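Local coordinates for MIP07328p (Drosophila melanogaster, PDB 6FKK), which acts as a chemorepellent guidance cue that binds semaphorin receptors, the chain here being part of its extracellular region, with the sema propeller and a plexin-type (PSI) repeat, at residues A[28-33]-A[450-455]; A[286-291]-A[387-392]; A[297-302]-A[383-388]; A[301-306]-A[374-379]. All coordinates share one frame; numbering follows the deposited sequence.

Overall arrangement
All four contacts lie within the sema domain, a seven-bladed beta-propeller. Contact 1 is a surface contact between the first strands of the first and last blades, and one carboxylate-to-backbone hydrogen bond leads it. Contacts 2, 3 and 4 are buried and form one cluster around the strands 282-290, 298-305, 377-380 and 386-396. Contacts 2 and 3 both pack strand 386-396 against the preceding blade, contact 2 purely through apolar groups and contact 3 with a serine-to-backbone bond added. Contact 4 instead lies within a blade and is held by main-chain hydrogen bonds. It shares Val301 and Cys302 with contact 3, whereas contacts 1 and 4 do not touch.

Contact 1: residues A[28-33]-A[450-455]; sequences FKILDH and IRELVI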
# COMPACT_ATOMS: atom_id res chain seq x y z
N PHE A 28 -5.90 7.30 -13.75
CA PHE A 28 -4.51 6.85 -13.76
C PHE A 28 -4.25 5.83 -12.66
O PHE A 28 -4.89 5.83 -11.60
CB PHE A 28 -3.57 8.04 -13.59
CG PHE A 28 -3.43 8.90 -14.82
CD1 PHE A 28 -3.57 8.35 -16.08
CD2 PHE A 28 -3.16 10.25 -14.72
CE1 PHE A 28 -3.44 9.13 -17.22
CE2 PHE A 28 -3.04 11.04 -15.85
CZ PHE A 28 -3.18 10.48 -17.10
N LYS A 29 -3.28 4.95 -12.92
CA LYS A 29 -2.83 3.96 -11.95
C LYS A 29 -1.37 3.66 -12.22
O LYS A 29 -0.99 3.39 -13.36
CB LYS A 29 -3.67 2.67 -12.03
CG LYS A 29 -3.10 1.50 -11.25
CD LYS A 29 -3.41 1.60 -9.76
CE LYS A 29 -2.84 0.40 -9.00
NZ LYS A 29 -3.34 -0.90 -9.55
N ILE A 30 -0.55 3.71 -11.17
CA ILE A 30 0.88 3.44 -11.31
C ILE A 30 1.10 1.94 -11.37
O ILE A 30 0.63 1.19 -10.50
CB ILE A 30 1.67 4.07 -10.15
CG1 ILE A 30 1.49 5.59 -10.14
CG2 ILE A 30 3.14 3.71 -10.25
CD1 ILE A 30 2.01 6.28 -11.38
N LEU A 31 1.81 1.49 -12.40
CA LEU A 31 2.07 0.07 -12.61
C LEU A 31 3.49 -0.35 -12.28
O LEU A 31 3.70 -1.48 -11.84
CB LEU A 31 1.75 -0.32 -14.06
CG LEU A 31 0.31 -0.06 -14.50
CD1 LEU A 31 0.07 -0.58 -15.91
CD2 LEU A 31 -0.68 -0.68 -13.52
N ASP A 32 4.47 0.52 -12.49
CA ASP A 32 5.86 0.23 -12.17
C ASP A 32 6.62 1.55 -12.07
O ASP A 32 6.34 2.48 -12.83
CB ASP A 32 6.50 -0.69 -13.21
CG ASP A 32 7.89 -1.16 -12.81
OD1 ASP A 32 7.98 -1.98 -11.86
OD2 ASP A 32 8.88 -0.72 -13.43
N HIS A 33 7.57 1.62 -11.15
CA HIS A 33 8.30 2.86 -10.93
C HIS A 33 9.69 2.56 -10.39
O HIS A 33 9.89 1.60 -9.65
CB HIS A 33 7.55 3.79 -9.98
CG HIS A 33 7.60 3.35 -8.54
ND1 HIS A 33 8.64 3.69 -7.70
CD2 HIS A 33 6.74 2.61 -7.80
CE1 HIS A 33 8.42 3.17 -6.51
NE2 HIS A 33 7.28 2.51 -6.54
N ILE A 450 -5.91 12.29 -3.56
CA ILE A 450 -4.60 11.73 -3.85
C ILE A 450 -4.71 10.21 -3.85
O ILE A 450 -5.05 9.61 -2.82
CB ILE A 450 -3.55 12.22 -2.84
CG1 ILE A 450 -3.36 13.73 -2.96
CG2 ILE A 450 -2.23 11.49 -3.05
CD1 ILE A 450 -2.34 14.30 -2.00
N ARG A 451 -4.42 9.59 -4.99
CA ARG A 451 -4.54 8.14 -5.14
C ARG A 451 -3.27 7.40 -4.73
O ARG A 451 -3.34 6.40 -4.02
CB ARG A 451 -4.91 7.80 -6.59
CG ARG A 451 -6.27 8.34 -7.03
CD ARG A 451 -7.40 7.58 -6.36
NE ARG A 451 -8.71 8.02 -6.83
CZ ARG A 451 -9.53 8.81 -6.14
NH1 ARG A 451 -9.18 9.24 -4.94
NH2 ARG A 451 -10.70 9.16 -6.65
N GLU A 452 -2.11 7.88 -5.17
CA GLU A 452 -0.85 7.21 -4.88
C GLU A 452 0.25 8.25 -4.67
O GLU A 452 0.10 9.42 -5.03
CB GLU A 452 -0.45 6.25 -6.01
CG GLU A 452 -1.22 4.94 -6.01
CD GLU A 452 -1.12 4.21 -7.34
OE1 GLU A 452 -1.11 4.89 -8.39
OE2 GLU A 452 -1.03 2.96 -7.34
N LEU A 453 1.36 7.79 -4.09
CA LEU A 453 2.55 8.62 -3.89
C LEU A 453 3.77 7.82 -4.30
O LEU A 453 3.94 6.67 -3.86
CB LEU A 453 2.68 9.07 -2.43
CG LEU A 453 1.63 10.06 -1.91
CD1 LEU A 453 1.94 10.44 -0.47
CD2 LEU A 453 1.56 11.29 -2.79
N VAL A 454 4.62 8.42 -5.12
CA VAL A 454 5.85 7.80 -5.61
C VAL A 454 7.02 8.69 -5.22
O VAL A 454 6.96 9.91 -5.40
CB VAL A 454 5.82 7.57 -7.13
CG1 VAL A 454 7.04 6.78 -7.58
CG2 VAL A 454 4.54 6.86 -7.53
N ILE A 455 8.08 8.08 -4.69
CA ILE A 455 9.22 8.80 -4.17
C ILE A 455 10.44 8.49 -5.03
O ILE A 455 10.79 7.32 -5.23
CB ILE A 455 9.50 8.44 -2.70
CG1 ILE A 455 8.47 9.11 -1.78
CG2 ILE A 455 10.91 8.82 -2.31
CD1 ILE A 455 8.74 8.89 -0.31
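Strands 29-33 and 452-455 run in broadly the same direction, 39° apart, with their axes no closer than 8.6 Å, so side chains rather than main-chain pairing bridge them. Glu452 does the polar work. Its CG lies anti to the carbonyl carbon (chi1 -76°) and the chain runs on extended, which carries the carboxylate past the side chain of Ile30 to that residue's backbone. OE1 accepts the Ile30 N-H through its syn lone pair, at 3.1 Å from N to OE1 and fairly straight (159°). The other oxygen, OE2, rests 3.5 Å from Lys29 CE; Lys29 NZ stays 5.0 Å from OE2, so the opposite charges probably attract without pairing directly. An alanine at Glu452 would remove the acceptor of the Ile30 N-H and would probably loosen the join. His33 and Val454 meet tip to tip, Val454 CG1 lying over one face of the imidazole in a CH-pi contact, 3.8 Å from the ring centroid. Ile30 CG1 touches Val454 CG2 at 4.2 Å. Arg451 and Glu452 form a classic beta bulge opposite Val465. This is the interface of the first and last sema-propeller blades, the ring being closed by strand 18-21 in the last blade's sheet.

Contact 2: residues A[286-291]-A[387-392]; sequences YAVFTT and TAIAVH
Apolar contacts carry this antiparallel crossing, in which strands 286-290 and 387-392 lie 159° apart with axes approaching to 6.8 Å and no hydrogen bond passes between them. Tyr286, Val288, Ile389 and Val391 all turn inward. Val288 and Ile389 slide past each other in opposite directions, Val288 CG2 lying 3.8 Å from Ile389 CB. The CG1 of Ile389, set anti to the backbone N (chi1 -178°), reaches the other way along the strand to Tyr286 CB at 4.0 Å, while its CD1 nestles between that same Tyr286 CB and Val288 CG2. An alanine at Ile389 would lose CG1, CG2 and CD1, and would probably loosen the packing against the base of the tyrosine.

This is the face-to-face packing of neighbouring blades in a beta-propeller: strand 282-290 is the second strand of one blade, and strand 386-396 opens the next.

The aromatic contact is a CH-pi interaction. Val391 CG2 sits over one face of the Tyr286 ring, 3.9 Å from its centroid, with CD1 its nearest ring atom, the two side chains crossing at about a right angle. At the polar end of the ring, Tyr286 OH hydrogen-bonds Asp404 OD2 in the second strand of the next blade. Polar main chain also borders the apolar patch, with Ala388 O 3.5 Å from Val288 CG2.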
# COMPACT_ATOMS: atom_id res chain seq x y z
N TYR A 286 4.27 0.20 6.18
CA TYR A 286 3.44 1.30 6.64
C TYR A 286 2.09 1.27 5.93
O TYR A 286 2.03 1.07 4.71
CB TYR A 286 4.14 2.64 6.39
CG TYR A 286 5.41 2.83 7.18
CD1 TYR A 286 6.61 2.28 6.74
CD2 TYR A 286 5.43 3.56 8.35
CE1 TYR A 286 7.78 2.46 7.45
CE2 TYR A 286 6.59 3.74 9.07
CZ TYR A 286 7.77 3.19 8.61
OH TYR A 286 8.93 3.37 9.33
N ALA A 287 1.02 1.47 6.69
CA ALA A 287 -0.33 1.40 6.15
C ALA A 287 -1.16 2.56 6.67
O ALA A 287 -0.89 3.13 7.73
CB ALA A 287 -1.00 0.07 6.51
N VAL A 288 -2.19 2.91 5.90
CA VAL A 288 -3.12 3.98 6.23
C VAL A 288 -4.47 3.37 6.55
O VAL A 288 -4.99 2.56 5.77
CB VAL A 288 -3.23 5.00 5.08
CG1 VAL A 288 -4.39 5.94 5.32
CG2 VAL A 288 -1.93 5.77 4.93
N PHE A 289 -5.04 3.76 7.68
CA PHE A 289 -6.33 3.25 8.14
C PHE A 289 -7.29 4.40 8.38
O PHE A 289 -6.89 5.48 8.83
CB PHE A 289 -6.18 2.44 9.44
CG PHE A 289 -5.35 1.20 9.29
CD1 PHE A 289 -3.97 1.26 9.29
CD2 PHE A 289 -5.96 -0.04 9.20
CE1 PHE A 289 -3.21 0.12 9.17
CE2 PHE A 289 -5.20 -1.20 9.08
CZ PHE A 289 -3.82 -1.11 9.07
N THR A 290 -8.57 4.16 8.09
CA THR A 290 -9.64 5.09 8.42
C THR A 290 -10.67 4.38 9.29
O THR A 290 -10.74 3.15 9.33
CB THR A 290 -10.32 5.65 7.16
OG1 THR A 290 -10.82 4.57 6.35
CG2 THR A 290 -9.35 6.49 6.34
N THR A 291 -11.47 5.18 9.99
CA THR A 291 -12.52 4.62 10.83
C THR A 291 -13.76 4.30 9.99
O THR A 291 -13.91 4.76 8.86
CB THR A 291 -12.91 5.58 11.95
OG1 THR A 291 -13.51 6.75 11.40
CG2 THR A 291 -11.69 5.97 12.76
N THR A 387 -5.26 8.92 2.49
CA THR A 387 -5.54 8.02 1.36
C THR A 387 -4.31 7.33 0.81
O THR A 387 -4.42 6.21 0.29
CB THR A 387 -6.24 8.80 0.23
OG1 THR A 387 -5.40 9.89 -0.19
CG2 THR A 387 -7.59 9.34 0.68
N ALA A 388 -3.13 7.94 0.91
CA ALA A 388 -1.92 7.41 0.30
C ALA A 388 -0.79 7.40 1.33
O ALA A 388 -0.87 8.01 2.39
CB ALA A 388 -1.50 8.23 -0.93
N ILE A 389 0.29 6.69 0.98
CA ILE A 389 1.41 6.50 1.89
C ILE A 389 2.68 6.29 1.07
O ILE A 389 2.65 5.68 -0.00
CB ILE A 389 1.15 5.30 2.84
CG1 ILE A 389 2.30 5.12 3.84
CG2 ILE A 389 0.92 4.03 2.04
CD1 ILE A 389 2.21 6.05 5.03
N ALA A 390 3.79 6.83 1.57
CA ALA A 390 5.10 6.65 0.97
C ALA A 390 6.14 6.99 2.03
O ALA A 390 5.89 7.82 2.91
CB ALA A 390 5.29 7.51 -0.28
N VAL A 391 7.30 6.33 1.94
CA VAL A 391 8.33 6.44 2.97
C VAL A 391 9.68 6.70 2.31
O VAL A 391 10.04 6.05 1.33
CB VAL A 391 8.41 5.16 3.84
CG1 VAL A 391 9.51 5.29 4.87
CG2 VAL A 391 7.08 4.89 4.51
N HIS A 392 10.43 7.66 2.87
CA HIS A 392 11.85 7.83 2.59
C HIS A 392 12.61 7.25 3.78
O HIS A 392 12.73 7.92 4.81
CB HIS A 392 12.21 9.30 2.37
CG HIS A 392 13.64 9.53 1.99
ND1 HIS A 392 14.17 10.79 1.78
CD2 HIS A 392 14.66 8.66 1.78
CE1 HIS A 392 15.44 10.68 1.46
NE2 HIS A 392 15.77 9.40 1.45

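Contact 3: residues A[297-302]-A[383-388]; sequences PGSAVC and HHRLTA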
# COMPACT_ATOMS: atom_id res chain seq x y z
N PRO A 297 -15.28 10.50 12.17
CA PRO A 297 -14.32 10.37 11.07
C PRO A 297 -12.89 10.50 11.56
O PRO A 297 -12.52 11.48 12.22
CB PRO A 297 -14.70 11.51 10.12
CG PRO A 297 -15.52 12.45 10.94
CD PRO A 297 -16.23 11.60 11.94
N GLY A 298 -12.08 9.49 11.25
CA GLY A 298 -10.71 9.44 11.73
C GLY A 298 -9.82 8.70 10.77
O GLY A 298 -10.25 7.78 10.07
N SER A 299 -8.56 9.12 10.73
CA SER A 299 -7.53 8.48 9.92
C SER A 299 -6.31 8.22 10.77
O SER A 299 -6.06 8.93 11.76
CB SER A 299 -7.15 9.34 8.71
OG SER A 299 -8.30 9.68 7.96
N ALA A 300 -5.53 7.22 10.39
CA ALA A 300 -4.35 6.87 11.16
C ALA A 300 -3.32 6.20 10.25
O ALA A 300 -3.66 5.60 9.23
CB ALA A 300 -4.68 5.94 12.33
N VAL A 301 -2.06 6.31 10.65
CA VAL A 301 -0.95 5.62 10.00
C VAL A 301 -0.36 4.64 11.01
O VAL A 301 0.09 5.05 12.09
CB VAL A 301 0.12 6.59 9.50
CG1 VAL A 301 1.33 5.82 9.00
CG2 VAL A 301 -0.44 7.47 8.40
N CYS A 302 -0.35 3.36 10.66
CA CYS A 302 0.27 2.33 11.47
C CYS A 302 1.37 1.64 10.67
O CYS A 302 1.28 1.52 9.45
CB CYS A 302 -0.74 1.29 11.97
SG CYS A 302 -1.70 1.76 13.43
N HIS A 383 -11.89 17.41 8.44
CA HIS A 383 -12.65 17.42 7.20
C HIS A 383 -11.94 16.70 6.06
O HIS A 383 -12.26 16.95 4.89
CB HIS A 383 -12.97 18.86 6.79
CG HIS A 383 -13.87 19.57 7.76
ND1 HIS A 383 -15.07 19.05 8.19
CD2 HIS A 383 -13.74 20.77 8.38
CE1 HIS A 383 -15.64 19.89 9.03
NE2 HIS A 383 -14.85 20.95 9.16
N HIS A 384 -11.00 15.81 6.35
CA HIS A 384 -10.33 15.04 5.32
C HIS A 384 -9.82 13.73 5.91
O HIS A 384 -9.57 13.63 7.11
CB HIS A 384 -9.19 15.83 4.67
CG HIS A 384 -8.12 16.25 5.63
ND1 HIS A 384 -7.97 17.55 6.06
CD2 HIS A 384 -7.13 15.54 6.23
CE1 HIS A 384 -6.95 17.62 6.89
NE2 HIS A 384 -6.42 16.42 7.01
N ARG A 385 -9.65 12.74 5.04
CA ARG A 385 -9.13 11.44 5.41
C ARG A 385 -7.84 11.17 4.66
O ARG A 385 -7.64 11.65 3.54
CB ARG A 385 -10.14 10.32 5.11
CG ARG A 385 -11.49 10.46 5.80
CD ARG A 385 -12.49 9.45 5.27
NE ARG A 385 -13.75 9.46 6.01
CZ ARG A 385 -14.04 8.64 7.01
NH1 ARG A 385 -13.16 7.73 7.39
NH2 ARG A 385 -15.22 8.72 7.62
N LEU A 386 -6.95 10.39 5.28
CA LEU A 386 -5.72 9.97 4.62
C LEU A 386 -6.01 8.88 3.60
O LEU A 386 -6.88 8.03 3.80
CB LEU A 386 -4.71 9.47 5.64
CG LEU A 386 -4.21 10.47 6.70
CD1 LEU A 386 -3.18 9.81 7.60
CD2 LEU A 386 -3.64 11.72 6.06
N THR A 387 -5.26 8.92 2.49
CA THR A 387 -5.54 8.02 1.36
C THR A 387 -4.31 7.33 0.81
O THR A 387 -4.42 6.21 0.29
CB THR A 387 -6.24 8.80 0.23
OG1 THR A 387 -5.40 9.89 -0.19
CG2 THR A 387 -7.59 9.34 0.68
N ALA A 388 -3.13 7.94 0.91
CA ALA A 388 -1.92 7.41 0.30
C ALA A 388 -0.79 7.40 1.33
O ALA A 388 -0.87 8.01 2.39
CB ALA A 388 -1.50 8.23 -0.93
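Two similar first torsions bring Ser299 and Leu386 together: Ser299 OG and Leu386 CG each lie anti to their own carbonyl carbon, beside the backbone N (chi1 -54° and -62°). Here the third strand of one propeller blade, 298-305, meets the start of strand 386-396, the first strand of the next. Ser299 points at the facing chain, and its hydroxyl oxygen accepts the Leu386 N-H, 3.1 Å from N to OG and at an angle of 157°. The buried serine therefore gives the weakly bonded beginning of the new strand an acceptor from the preceding blade, while its CB packs 3.7 Å from Leu386 CG. Toward the surface, Arg385 runs extended from CG to NE alongside Ser299, carrying its guanidinium to Pro297. There Pro297 CB lies over one face of the guanidinium, 3.8 Å from NH2. Arg385 NH1 also makes a weak hydrogen bond with Thr291 O, and Arg385 N is hydrogen-bonded to Asp411 OD1, so both ends of this residue have polar partners. Deeper in, the contact becomes wholly apolar: Val301 and Leu386 cross at about a right angle, and Val301 CG2 touches Leu386 CD1 at 3.7 Å.

Contact 4: residues A[301-306]-A[374-379]; sequences VCAFNV and RPLLTK
Leu376 O is gripped by two hydrogen bonds, from Thr435 OG1 and Asn420 ND2, both in strands of the following blade. The amide on the other side of the same residue is held across the contact: Leu376 N donates to Val301 O at 2.7 Å, lying almost on the line of that C=O (174° at the oxygen), although the bond is bent at its hydrogen (138°). Val301 also donates, its N-H reaching Leu377 O with 2.9 Å between N and O, in the carbonyl plane. Leu376 and Leu377 therefore both stand opposite Val301, a classic beta bulge where strand 377-379 begins, and Val301 with Leu377 forms an antiparallel hydrogen-bonded pair. Val301 CB and Leu377 CB lie 4.4 Å apart on the same face of the sheet. Leu376 projects differently: its CD1 tip meets Ala303 CB at 3.7 Å. Next to the bulge, Cys302 SG lies 3.7 Å from Pro375 CA, against the start of the ring. Cys302 is also disulfide-bonded to Cys257, tying this strand to strand 251-259. Strand 298-305 runs between 282-290 and 377-380 in the sheet, and at its end Asn305 OD1 N-caps helix 306-312 by accepting from Asp307 N.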
# COMPACT_ATOMS: atom_id res chain seq x y z
N VAL A 301 -2.06 6.31 10.65
CA VAL A 301 -0.95 5.62 10.00
C VAL A 301 -0.36 4.64 11.01
O VAL A 301 0.09 5.05 12.09
CB VAL A 301 0.12 6.59 9.50
CG1 VAL A 301 1.33 5.82 9.00
CG2 VAL A 301 -0.44 7.47 8.40
N CYS A 302 -0.35 3.36 10.66
CA CYS A 302 0.27 2.33 11.47
C CYS A 302 1.37 1.64 10.67
O CYS A 302 1.28 1.52 9.45
CB CYS A 302 -0.74 1.29 11.97
SG CYS A 302 -1.70 1.76 13.43
N ALA A 303 2.39 1.19 11.38
CA ALA A 303 3.48 0.41 10.80
C ALA A 303 3.47 -0.98 11.42
O ALA A 303 3.22 -1.13 12.62
CB ALA A 303 4.83 1.09 11.03
N PHE A 304 3.75 -1.98 10.60
CA PHE A 304 3.74 -3.37 11.05
C PHE A 304 5.07 -4.02 10.71
O PHE A 304 5.61 -3.82 9.62
CB PHE A 304 2.59 -4.14 10.41
CG PHE A 304 1.23 -3.66 10.83
CD1 PHE A 304 0.59 -2.65 10.13
CD2 PHE A 304 0.60 -4.22 11.92
CE1 PHE A 304 -0.66 -2.21 10.51
CE2 PHE A 304 -0.65 -3.78 12.31
CZ PHE A 304 -1.28 -2.78 11.61
N ASN A 305 5.59 -4.81 11.65
CA ASN A 305 6.82 -5.55 11.43
C ASN A 305 6.52 -6.83 10.67
O ASN A 305 5.63 -7.59 11.05
CB ASN A 305 7.50 -5.86 12.77
CG ASN A 305 8.94 -6.31 12.62
OD1 ASN A 305 9.31 -6.95 11.63
ND2 ASN A 305 9.77 -6.00 13.61
N VAL A 306 7.26 -7.06 9.58
CA VAL A 306 7.03 -8.24 8.75
C VAL A 306 7.26 -9.51 9.56
O VAL A 306 6.60 -10.53 9.33
CB VAL A 306 7.92 -8.19 7.50
CG1 VAL A 306 7.72 -9.43 6.63
CG2 VAL A 306 7.63 -6.92 6.70
N ARG A 374 0.73 1.57 18.84
CA ARG A 374 -0.18 2.70 18.65
C ARG A 374 0.09 3.29 17.28
O ARG A 374 1.14 3.03 16.68
CB ARG A 374 0.01 3.76 19.75
CG ARG A 374 1.42 4.29 19.88
CD ARG A 374 1.47 5.55 20.74
NE ARG A 374 0.84 5.37 22.05
CZ ARG A 374 -0.37 5.81 22.36
NH1 ARG A 374 -1.10 6.45 21.46
NH2 ARG A 374 -0.86 5.60 23.58
N PRO A 375 -0.85 4.07 16.74
CA PRO A 375 -0.62 4.70 15.44
C PRO A 375 0.53 5.69 15.49
O PRO A 375 0.75 6.38 16.49
CB PRO A 375 -1.95 5.40 15.14
CG PRO A 375 -2.95 4.70 15.98
CD PRO A 375 -2.23 4.30 17.22
N LEU A 376 1.27 5.76 14.38
CA LEU A 376 2.32 6.76 14.25
C LEU A 376 1.76 8.15 14.01
O LEU A 376 2.47 9.14 14.25
CB LEU A 376 3.26 6.36 13.11
CG LEU A 376 3.90 4.98 13.23
CD1 LEU A 376 4.78 4.69 12.03
CD2 LEU A 376 4.70 4.89 14.52
N LEU A 377 0.52 8.25 13.54
CA LEU A 377 -0.14 9.53 13.32
C LEU A 377 -1.64 9.28 13.32
O LEU A 377 -2.10 8.33 12.69
CB LEU A 377 0.29 10.16 11.99
CG LEU A 377 -0.42 11.45 11.57
CD1 LEU A 377 0.02 12.61 12.43
CD2 LEU A 377 -0.17 11.75 10.10
N THR A 378 -2.38 10.12 14.03
CA THR A 378 -3.84 10.06 14.03
C THR A 378 -4.41 11.38 13.55
O THR A 378 -3.86 12.45 13.80
CB THR A 378 -4.39 9.73 15.43
OG1 THR A 378 -4.08 10.80 16.33
CG2 THR A 378 -3.80 8.44 15.95
N LYS A 379 -5.53 11.29 12.82
CA LYS A 379 -6.26 12.46 12.34
C LYS A 379 -7.74 12.21 12.58
O LYS A 379 -8.38 11.47 11.83
CB LYS A 379 -5.98 12.72 10.86
CG LYS A 379 -4.71 13.51 10.59
CD LYS A 379 -4.56 13.81 9.10
CE LYS A 379 -3.65 15.00 8.86
NZ LYS A 379 -4.21 16.24 9.47